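Histidinol dehydrogenase (Elizabethkingia anophelis NUHP1, PDB 6AN0) probably catalyses the last two oxidation steps of histidine biosynthesis, turning L-histidinol into L-histidine by way of the aldehyde, with NAD and one zinc ion per subunit. Local coordinates at residues A[244-249]-A[330-335]; A[63-68]-A[163-168]; A[144-149]-A[369-374]. All coordinates share one frame; numbering follows the deposited sequence.

Contact 1 (A[244-249]-A[330-335]); sequences LVIADT and EHLILA
Two neighbouring strands inside the six-stranded parallel sheet, 242-247 and 331-335, run side by side here; the second begins at H331, with E330 just before it, and both are predicted proton acceptors. Their axes diverge by 12°, and L244, V245, I246 and A247 pair with L332, I333, L334 and A335. L244 uses both of its backbone polar atoms: its N donates to H331 O at 2.9 Å, nearly along the C=O axis, and its O accepts from I333 N in the carbonyl plane. The straightest bond is I246 N to I333 O, 2.8 Å. I246 O then takes A335 N at 2.7 Å, a short but bent link (135° at the hydrogen), and D248 N to A335 O is weak.

On one face L332, its CG anti to the backbone N (chi1 171°), turns CD1 to 3.6 Å from L244 CD2, while I246 CD1 lies alongside L334 CD2 at 3.8 Å; helix 317-327 covers L244, I246 and L332. On the other face V245 CG2 rests on I333 CB at 4.0 Å, under helix 253-264. The D248 carboxylate turns to T250 OG1.

H331 ND1 is hydrogen-bonded to E242 O, which fixes the ring where its side chain meets Q263, about 6 Å from the bound zinc; this is consistent with the predicted role in proton transfer.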
loop_
_atom_site.group_PDB
_atom_site.type_symbol
_atom_site.label_atom_id
_atom_site.label_comp_id
_atom_site.label_asym_id
_atom_site.label_seq_id
_atom_site.Cartn_x
_atom_site.Cartn_y
_atom_site.Cartn_z
ATOM N N LEU A 244 -7.193 -12.202 -19.110
ATOM C CA LEU A 244 -8.411 -11.995 -19.874
ATOM C C LEU A 244 -8.010 -11.372 -21.201
ATOM O O LEU A 244 -7.233 -10.412 -21.223
ATOM C CB LEU A 244 -9.403 -11.105 -19.114
ATOM C CG LEU A 244 -10.803 -10.890 -19.705
ATOM C CD1 LEU A 244 -11.803 -10.650 -18.580
ATOM C CD2 LEU A 244 -10.829 -9.712 -20.703
ATOM N N VAL A 245 -8.494 -11.953 -22.295
ATOM C CA VAL A 245 -8.225 -11.479 -23.648
ATOM C C VAL A 245 -9.530 -10.986 -24.252
ATOM O O VAL A 245 -10.565 -11.651 -24.135
ATOM C CB VAL A 245 -7.617 -12.592 -24.528
ATOM C CG1 VAL A 245 -7.317 -12.068 -25.946
ATOM C CG2 VAL A 245 -6.382 -13.185 -23.865
ATOM N N ILE A 246 -9.472 -9.836 -24.924
ATOM C CA ILE A 246 -10.574 -9.320 -25.734
ATOM C C ILE A 246 -10.144 -9.365 -27.198
ATOM O O ILE A 246 -9.109 -8.789 -27.566
ATOM C CB ILE A 246 -10.959 -7.890 -25.326
ATOM C CG1 ILE A 246 -11.390 -7.855 -23.851
ATOM C CG2 ILE A 246 -12.065 -7.359 -26.238
ATOM C CD1 ILE A 246 -11.830 -6.449 -23.371
ATOM N N ALA A 247 -10.938 -10.029 -28.037
ATOM C CA ALA A 247 -10.564 -10.273 -29.429
ATOM C C ALA A 247 -11.704 -9.909 -30.373
ATOM O O ALA A 247 -12.837 -10.351 -30.173
ATOM C CB ALA A 247 -10.178 -11.747 -29.630
ATOM N N ASP A 248 -11.406 -9.128 -31.414
ATOM C CA ASP A 248 -12.383 -8.878 -32.465
ATOM C C ASP A 248 -11.913 -9.574 -33.744
ATOM O O ASP A 248 -11.004 -10.412 -33.712
ATOM C CB ASP A 248 -12.628 -7.367 -32.635
ATOM C CG ASP A 248 -11.420 -6.612 -33.178
ATOM O OD1 ASP A 248 -10.414 -7.239 -33.558
ATOM O OD2 ASP A 248 -11.487 -5.362 -33.225
ATOM N N THR A 249 -12.544 -9.238 -34.876
ATOM C CA THR A 249 -12.213 -9.906 -36.131
ATOM C C THR A 249 -10.783 -9.632 -36.599
ATOM O O THR A 249 -10.298 -10.342 -37.489
ATOM C CB THR A 249 -13.208 -9.496 -37.229
ATOM O OG1 THR A 249 -13.180 -8.074 -37.381
ATOM C CG2 THR A 249 -14.617 -9.926 -36.857
ATOM N N GLU A 330 -5.760 -9.797 -13.663
ATOM C CA GLU A 330 -4.332 -9.554 -13.449
ATOM C C GLU A 330 -3.660 -9.066 -14.738
ATOM O O GLU A 330 -2.920 -8.074 -14.732
ATOM C CB GLU A 330 -3.653 -10.828 -12.947
ATOM C CG GLU A 330 -2.168 -10.648 -12.689
ATOM C CD GLU A 330 -1.417 -11.960 -12.579
ATOM O OE1 GLU A 330 -1.952 -12.996 -13.016
ATOM O OE2 GLU A 330 -0.274 -11.943 -12.083
ATOM N N HIS A 331 -3.901 -9.760 -15.851
ATOM C CA HIS A 331 -3.407 -9.353 -17.165
ATOM C C HIS A 331 -4.579 -9.182 -18.116
ATOM O O HIS A 331 -5.485 -10.024 -18.150
ATOM C CB HIS A 331 -2.475 -10.396 -17.785
ATOM C CG HIS A 331 -1.325 -10.792 -16.924
ATOM N ND1 HIS A 331 -1.364 -11.897 -16.098
ATOM C CD2 HIS A 331 -0.086 -10.263 -16.794
ATOM C CE1 HIS A 331 -0.201 -12.020 -15.483
ATOM N NE2 HIS A 331 0.591 -11.041 -15.885
ATOM N N LEU A 332 -4.544 -8.118 -18.914
ATOM C CA LEU A 332 -5.569 -7.854 -19.923
ATOM C C LEU A 332 -4.886 -7.746 -21.278
ATOM O O LEU A 332 -3.989 -6.922 -21.446
ATOM C CB LEU A 332 -6.312 -6.556 -19.601
ATOM C CG LEU A 332 -7.269 -6.035 -20.675
ATOM C CD1 LEU A 332 -8.357 -7.088 -20.943
ATOM C CD2 LEU A 332 -7.897 -4.715 -20.237
ATOM N N ILE A 333 -5.311 -8.554 -22.248
ATOM C CA ILE A 333 -4.796 -8.443 -23.614
ATOM C C ILE A 333 -5.903 -7.893 -24.507
ATOM O O ILE A 333 -6.969 -8.507 -24.644
ATOM C CB ILE A 333 -4.274 -9.788 -24.145
ATOM C CG1 ILE A 333 -3.184 -10.349 -23.212
ATOM C CG2 ILE A 333 -3.735 -9.619 -25.576
ATOM C CD1 ILE A 333 -2.560 -11.672 -23.683
ATOM N N LEU A 334 -5.647 -6.744 -25.139
ATOM C CA LEU A 334 -6.603 -6.147 -26.077
ATOM C C LEU A 334 -6.158 -6.504 -27.488
ATOM O O LEU A 334 -5.388 -5.778 -28.118
ATOM C CB LEU A 334 -6.703 -4.635 -25.899
ATOM C CG LEU A 334 -7.210 -4.138 -24.550
ATOM C CD1 LEU A 334 -7.386 -2.615 -24.643
ATOM C CD2 LEU A 334 -8.524 -4.845 -24.129
ATOM N N ALA A 335 -6.661 -7.630 -27.996
ATOM C CA ALA A 335 -6.342 -8.077 -29.350
ATOM C C ALA A 335 -7.370 -7.507 -30.324
ATOM O O ALA A 335 -8.156 -8.209 -30.967
ATOM C CB ALA A 335 -6.281 -9.604 -29.408
#

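Contact 2 (A[63-68]-A[163-168]); sequences AYLTDI and TPPDES
A63 packs most closely in this meeting of two loops: its CB points at the other segment and sits 3.5 Å from the carbonyl O of D166, with E167 O a little farther off at 4.0 Å. The methyl thus lies against two successive backbone carbonyls. Beside it P165, whose CB points toward 63-68, brings ring CG to 4.2 Å from A63 CB. L65 adds a second, looser apolar touch on the same proline carbon. Its CG is anti to the carbonyl carbon (chi1 -63°) and the chain is then extended, so that CD1 comes within 4.4 Å of P165 CG. One proline carbon therefore meets both aliphatic tips, and K189 of strand 186-189 and D61 of helix 50-61 also lie against the ring.

The segment 63-68 links helix 50-61 to helix 72-79, whereas 163-168 leaves strand 158-163 of the mixed sheet on the way to helix 173-181, so the contact joins an inter-helix loop to a loop at the end of a sheet strand. Beyond P165 the residues are exposed. D166 OD1 accepts S168 N at 2.9 Å, forming an Asx turn; the donor comes from above the carboxylate plane, 50° out of it, and the bond is bent (133° at the hydrogen). N170 N is a second donor to this oxygen. On this exposed side D166, E167 and S168 direct their CB atoms away from 63-68, and E167 has its side chain against K62.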
loop_
_atom_site.group_PDB
_atom_site.type_symbol
_atom_site.label_atom_id
_atom_site.label_comp_id
_atom_site.label_asym_id
_atom_site.label_seq_id
_atom_site.Cartn_x
_atom_site.Cartn_y
_atom_site.Cartn_z
ATOM N N ALA A 63 17.000 -31.041 3.585
ATOM C CA ALA A 63 18.401 -30.662 3.512
ATOM C C ALA A 63 18.864 -30.257 4.902
ATOM O O ALA A 63 18.234 -29.417 5.544
ATOM C CB ALA A 63 18.621 -29.509 2.521
ATOM N N TYR A 64 19.951 -30.867 5.369
ATOM C CA TYR A 64 20.542 -30.538 6.661
ATOM C C TYR A 64 21.692 -29.580 6.374
ATOM O O TYR A 64 22.765 -29.998 5.943
ATOM C CB TYR A 64 21.004 -31.807 7.380
ATOM C CG TYR A 64 21.283 -31.655 8.864
ATOM C CD1 TYR A 64 21.488 -30.405 9.438
ATOM C CD2 TYR A 64 21.343 -32.779 9.695
ATOM C CE1 TYR A 64 21.745 -30.273 10.794
ATOM C CE2 TYR A 64 21.600 -32.653 11.049
ATOM C CZ TYR A 64 21.803 -31.404 11.593
ATOM O OH TYR A 64 22.056 -31.279 12.938
ATOM N N LEU A 65 21.461 -28.290 6.592
ATOM C CA LEU A 65 22.462 -27.284 6.275
ATOM C C LEU A 65 23.386 -27.027 7.455
ATOM O O LEU A 65 22.997 -27.163 8.618
ATOM C CB LEU A 65 21.799 -25.972 5.875
ATOM C CG LEU A 65 20.932 -25.950 4.625
ATOM C CD1 LEU A 65 20.359 -24.556 4.470
ATOM C CD2 LEU A 65 21.768 -26.351 3.428
ATOM N N THR A 66 24.628 -26.654 7.140
ATOM C CA THR A 66 25.515 -26.066 8.137
ATOM C C THR A 66 25.435 -24.544 8.118
ATOM O O THR A 66 25.351 -23.915 9.176
ATOM C CB THR A 66 26.960 -26.495 7.903
ATOM O OG1 THR A 66 27.017 -27.918 7.747
ATOM C CG2 THR A 66 27.816 -26.095 9.094
ATOM N N ASP A 67 25.434 -23.949 6.928
ATOM C CA ASP A 67 25.359 -22.503 6.755
ATOM C C ASP A 67 24.058 -22.134 6.060
ATOM O O ASP A 67 23.677 -22.760 5.067
ATOM C CB ASP A 67 26.550 -21.982 5.945
ATOM C CG ASP A 67 27.867 -22.154 6.675
ATOM O OD1 ASP A 67 27.945 -21.769 7.861
ATOM O OD2 ASP A 67 28.818 -22.683 6.065
ATOM N N ILE A 68 23.378 -21.116 6.587
ATOM C CA ILE A 68 22.156 -20.623 5.955
ATOM C C ILE A 68 22.481 -19.720 4.769
ATOM O O ILE A 68 21.740 -19.695 3.775
ATOM C CB ILE A 68 21.292 -19.900 7.005
ATOM C CG1 ILE A 68 20.834 -20.900 8.076
ATOM C CG2 ILE A 68 20.095 -19.171 6.354
ATOM C CD1 ILE A 68 20.416 -20.259 9.388
ATOM N N THR A 163 15.339 -18.209 -0.563
ATOM C CA THR A 163 14.849 -19.182 -1.537
ATOM C C THR A 163 15.291 -20.556 -1.064
ATOM O O THR A 163 16.427 -20.688 -0.583
ATOM C CB THR A 163 15.377 -18.854 -2.951
ATOM O OG1 THR A 163 14.754 -19.697 -3.935
ATOM C CG2 THR A 163 16.883 -19.004 -3.039
ATOM N N PRO A 164 14.431 -21.570 -1.116
ATOM C CA PRO A 164 14.728 -22.838 -0.420
ATOM C C PRO A 164 15.698 -23.707 -1.200
ATOM O O PRO A 164 15.687 -23.721 -2.439
ATOM C CB PRO A 164 13.354 -23.509 -0.301
ATOM C CG PRO A 164 12.527 -22.888 -1.382
ATOM C CD PRO A 164 13.014 -21.474 -1.521
ATOM N N PRO A 165 16.551 -24.453 -0.502
ATOM C CA PRO A 165 17.472 -25.373 -1.175
ATOM C C PRO A 165 16.772 -26.633 -1.657
ATOM O O PRO A 165 15.703 -27.016 -1.174
ATOM C CB PRO A 165 18.484 -25.718 -0.076
ATOM C CG PRO A 165 17.656 -25.645 1.189
ATOM C CD PRO A 165 16.727 -24.465 0.961
ATOM N N ASP A 166 17.413 -27.301 -2.612
ATOM C CA ASP A 166 16.987 -28.650 -2.938
ATOM C C ASP A 166 17.565 -29.616 -1.897
ATOM O O ASP A 166 18.212 -29.206 -0.929
ATOM C CB ASP A 166 17.358 -28.996 -4.381
ATOM C CG ASP A 166 18.863 -29.111 -4.621
ATOM O OD1 ASP A 166 19.668 -29.187 -3.669
ATOM O OD2 ASP A 166 19.243 -29.140 -5.810
ATOM N N GLU A 167 17.327 -30.915 -2.079
ATOM C CA GLU A 167 17.730 -31.875 -1.055
ATOM C C GLU A 167 19.242 -31.973 -0.908
ATOM O O GLU A 167 19.721 -32.495 0.104
ATOM C CB GLU A 167 17.134 -33.255 -1.352
ATOM C CG GLU A 167 15.613 -33.226 -1.449
ATOM C CD GLU A 167 14.958 -34.565 -1.157
ATOM O OE1 GLU A 167 15.675 -35.521 -0.798
ATOM O OE2 GLU A 167 13.717 -34.652 -1.276
ATOM N N SER A 168 20.003 -31.474 -1.874
ATOM C CA SER A 168 21.453 -31.465 -1.773
ATOM C C SER A 168 21.992 -30.156 -1.218
ATOM O O SER A 168 23.216 -29.984 -1.152
ATOM C CB SER A 168 22.069 -31.746 -3.144
ATOM O OG SER A 168 21.575 -32.965 -3.668
#

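Contact 3 (A[144-149]-A[369-374])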
loop_
_atom_site.group_PDB
_atom_site.type_symbol
_atom_site.label_atom_id
_atom_site.label_comp_id
_atom_site.label_asym_id
_atom_site.label_seq_id
_atom_site.Cartn_x
_atom_site.Cartn_y
_atom_site.Cartn_z
ATOM N N VAL A 144 13.344 -12.309 -9.677
ATOM C CA VAL A 144 14.475 -11.633 -9.045
ATOM C C VAL A 144 14.697 -10.264 -9.682
ATOM O O VAL A 144 14.887 -9.261 -8.983
ATOM C CB VAL A 144 15.741 -12.505 -9.123
ATOM C CG1 VAL A 144 16.928 -11.752 -8.549
ATOM C CG2 VAL A 144 15.518 -13.829 -8.388
ATOM N N LEU A 145 14.675 -10.202 -11.020
ATOM C CA LEU A 145 14.810 -8.908 -11.697
ATOM C C LEU A 145 13.673 -7.961 -11.332
ATOM O O LEU A 145 13.901 -6.768 -11.088
ATOM C CB LEU A 145 14.844 -9.093 -13.218
ATOM C CG LEU A 145 16.019 -9.866 -13.809
ATOM C CD1 LEU A 145 15.848 -10.001 -15.322
ATOM C CD2 LEU A 145 17.337 -9.181 -13.453
ATOM N N MET A 146 12.440 -8.475 -11.306
ATOM C CA MET A 146 11.261 -7.628 -11.121
ATOM C C MET A 146 11.229 -6.966 -9.746
ATOM O O MET A 146 10.652 -5.881 -9.590
ATOM C CB MET A 146 9.984 -8.458 -11.302
ATOM C CG MET A 146 9.779 -9.026 -12.702
ATOM S SD MET A 146 9.541 -7.716 -13.927
ATOM C CE MET A 146 9.693 -8.626 -15.474
ATOM N N LEU A 147 11.769 -7.627 -8.729
ATOM C CA LEU A 147 11.737 -7.098 -7.371
ATOM C C LEU A 147 13.062 -6.482 -6.961
ATOM O O LEU A 147 13.074 -5.458 -6.271
ATOM C CB LEU A 147 11.361 -8.202 -6.377
ATOM C CG LEU A 147 10.023 -8.871 -6.688
ATOM C CD1 LEU A 147 9.758 -10.004 -5.701
ATOM C CD2 LEU A 147 8.858 -7.872 -6.667
ATOM N N GLY A 148 14.172 -7.059 -7.426
ATOM C CA GLY A 148 15.481 -6.544 -7.047
ATOM C C GLY A 148 15.824 -5.221 -7.713
ATOM O O GLY A 148 16.466 -4.361 -7.105
ATOM N N ILE A 149 15.418 -5.037 -8.966
ATOM C CA ILE A 149 15.850 -3.844 -9.701
ATOM C C ILE A 149 15.188 -2.593 -9.118
ATOM O O ILE A 149 15.894 -1.600 -8.858
ATOM C CB ILE A 149 15.597 -3.990 -11.218
ATOM C CG1 ILE A 149 16.632 -4.948 -11.825
ATOM C CG2 ILE A 149 15.687 -2.620 -11.927
ATOM C CD1 ILE A 149 16.458 -5.222 -13.326
ATOM N N THR A 369 7.909 -3.639 -17.940
ATOM C CA THR A 369 6.882 -3.538 -16.917
ATOM C C THR A 369 7.118 -4.611 -15.859
ATOM O O THR A 369 7.907 -5.541 -16.050
ATOM C CB THR A 369 5.492 -3.707 -17.528
ATOM O OG1 THR A 369 5.411 -4.989 -18.176
ATOM C CG2 THR A 369 5.226 -2.615 -18.564
ATOM N N ASN A 370 6.421 -4.484 -14.733
ATOM C CA ASN A 370 6.601 -5.426 -13.631
ATOM C C ASN A 370 5.578 -6.555 -13.710
ATOM O O ASN A 370 4.383 -6.298 -13.863
ATOM C CB ASN A 370 6.466 -4.716 -12.288
ATOM C CG ASN A 370 7.250 -5.405 -11.214
ATOM O OD1 ASN A 370 6.899 -6.508 -10.790
ATOM N ND2 ASN A 370 8.354 -4.787 -10.801
ATOM N N HIS A 371 6.037 -7.802 -13.578
ATOM C CA HIS A 371 5.106 -8.922 -13.659
ATOM C C HIS A 371 4.535 -9.330 -12.307
ATOM O O HIS A 371 3.739 -10.282 -12.244
ATOM C CB HIS A 371 5.753 -10.124 -14.392
ATOM C CG HIS A 371 6.717 -10.953 -13.585
ATOM N ND1 HIS A 371 7.696 -11.718 -14.189
ATOM C CD2 HIS A 371 6.822 -11.200 -12.255
ATOM C CE1 HIS A 371 8.373 -12.381 -13.266
ATOM N NE2 HIS A 371 7.862 -12.084 -12.084
ATOM N N THR A 372 4.925 -8.650 -11.221
ATOM C CA THR A 372 4.401 -8.953 -9.880
ATOM C C THR A 372 3.134 -8.121 -9.696
ATOM O O THR A 372 3.190 -6.935 -9.348
ATOM C CB THR A 372 5.446 -8.669 -8.807
ATOM O OG1 THR A 372 6.648 -9.375 -9.135
ATOM C CG2 THR A 372 4.975 -9.200 -7.454
ATOM N N LEU A 373 1.985 -8.749 -9.937
ATOM C CA LEU A 373 0.728 -8.069 -10.216
ATOM C C LEU A 373 -0.415 -8.619 -9.375
ATOM O O LEU A 373 -0.411 -9.793 -9.002
ATOM C CB LEU A 373 0.363 -8.219 -11.695
ATOM C CG LEU A 373 1.303 -7.555 -12.692
ATOM C CD1 LEU A 373 1.085 -8.152 -14.082
ATOM C CD2 LEU A 373 1.014 -6.061 -12.711
ATOM N N PRO A 374 -1.427 -7.792 -9.097
ATOM C CA PRO A 374 -2.560 -8.228 -8.258
ATOM C C PRO A 374 -3.505 -9.140 -9.027
ATOM O O PRO A 374 -3.944 -8.825 -10.139
ATOM C CB PRO A 374 -3.253 -6.911 -7.887
ATOM C CG PRO A 374 -2.944 -6.013 -9.042
ATOM C CD PRO A 374 -1.521 -6.361 -9.452
#
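N370 ND2 donates to the backbone O of M146 at 2.8 Å, in the carbonyl plane and on a lone pair, with the acceptor close to the amide plane. The other end of the same amide is held too: N370 OD1 accepts T372 N at 2.9 Å, also on a lone pair, which closes an Asx turn. Gripped at both ends, the carboxamide is fixed in its rotation. A weak bond from H371 N to M146 SD, 3.5 Å, adds to these.

M146 belongs to helix 142-154, and the loop 369-374, between helix 360-365 and strand 391-399, meets that helix at M146 and L147, near the zinc site. The CB of M146 points toward the loop. CG, anti to the carbonyl carbon (chi1 -64°), stands over the centre of the H371 ring, 3.5 Å from the centroid and 2° off the normal, a CH-pi contact; the bend at chi2 then brings SD toward H371 N. H371 CG takes the crowded position between backbone N and carbonyl carbon (chi1 78°). Ring ND1 hydrogen-bonds to the backbone O of D364, a residue that also binds the zinc, and NE2 to T143 OG1, so bonds at both nitrogens fix the rotation of the ring, with M146 over one face. Farther out, the L147 side chain crosses that of T372 at about a right angle, CD2 coming within 3.6 Å of T372 OG1. M146 CE touches T369 O at 3.6 Å, and T369 in turn packs on C119 of the second subunit.

Overall arrangement
Contact 3 closes a long loop of chain in which contact 1 is nested, and the two touch: H331 NE2 packs 3.4 Å from L373 CD1, and E330 CB lies 3.5 Å from P374 O. Their centres are 22 Å apart, yet H331 of contact 1 and H371 of contact 3 each have their side chain about 6 Å from the bound zinc, whose ligands here include H266 and D364. Contact 2 stands apart, on the opposite side of the chain's centre from contact 1, about 42 Å between centres. Its P165 side chain is about 8 Å from those of Y132 and Q194, predicted NAD-binding residues; contact 3 comes within about 7 Å of contact 2 (nearest atoms).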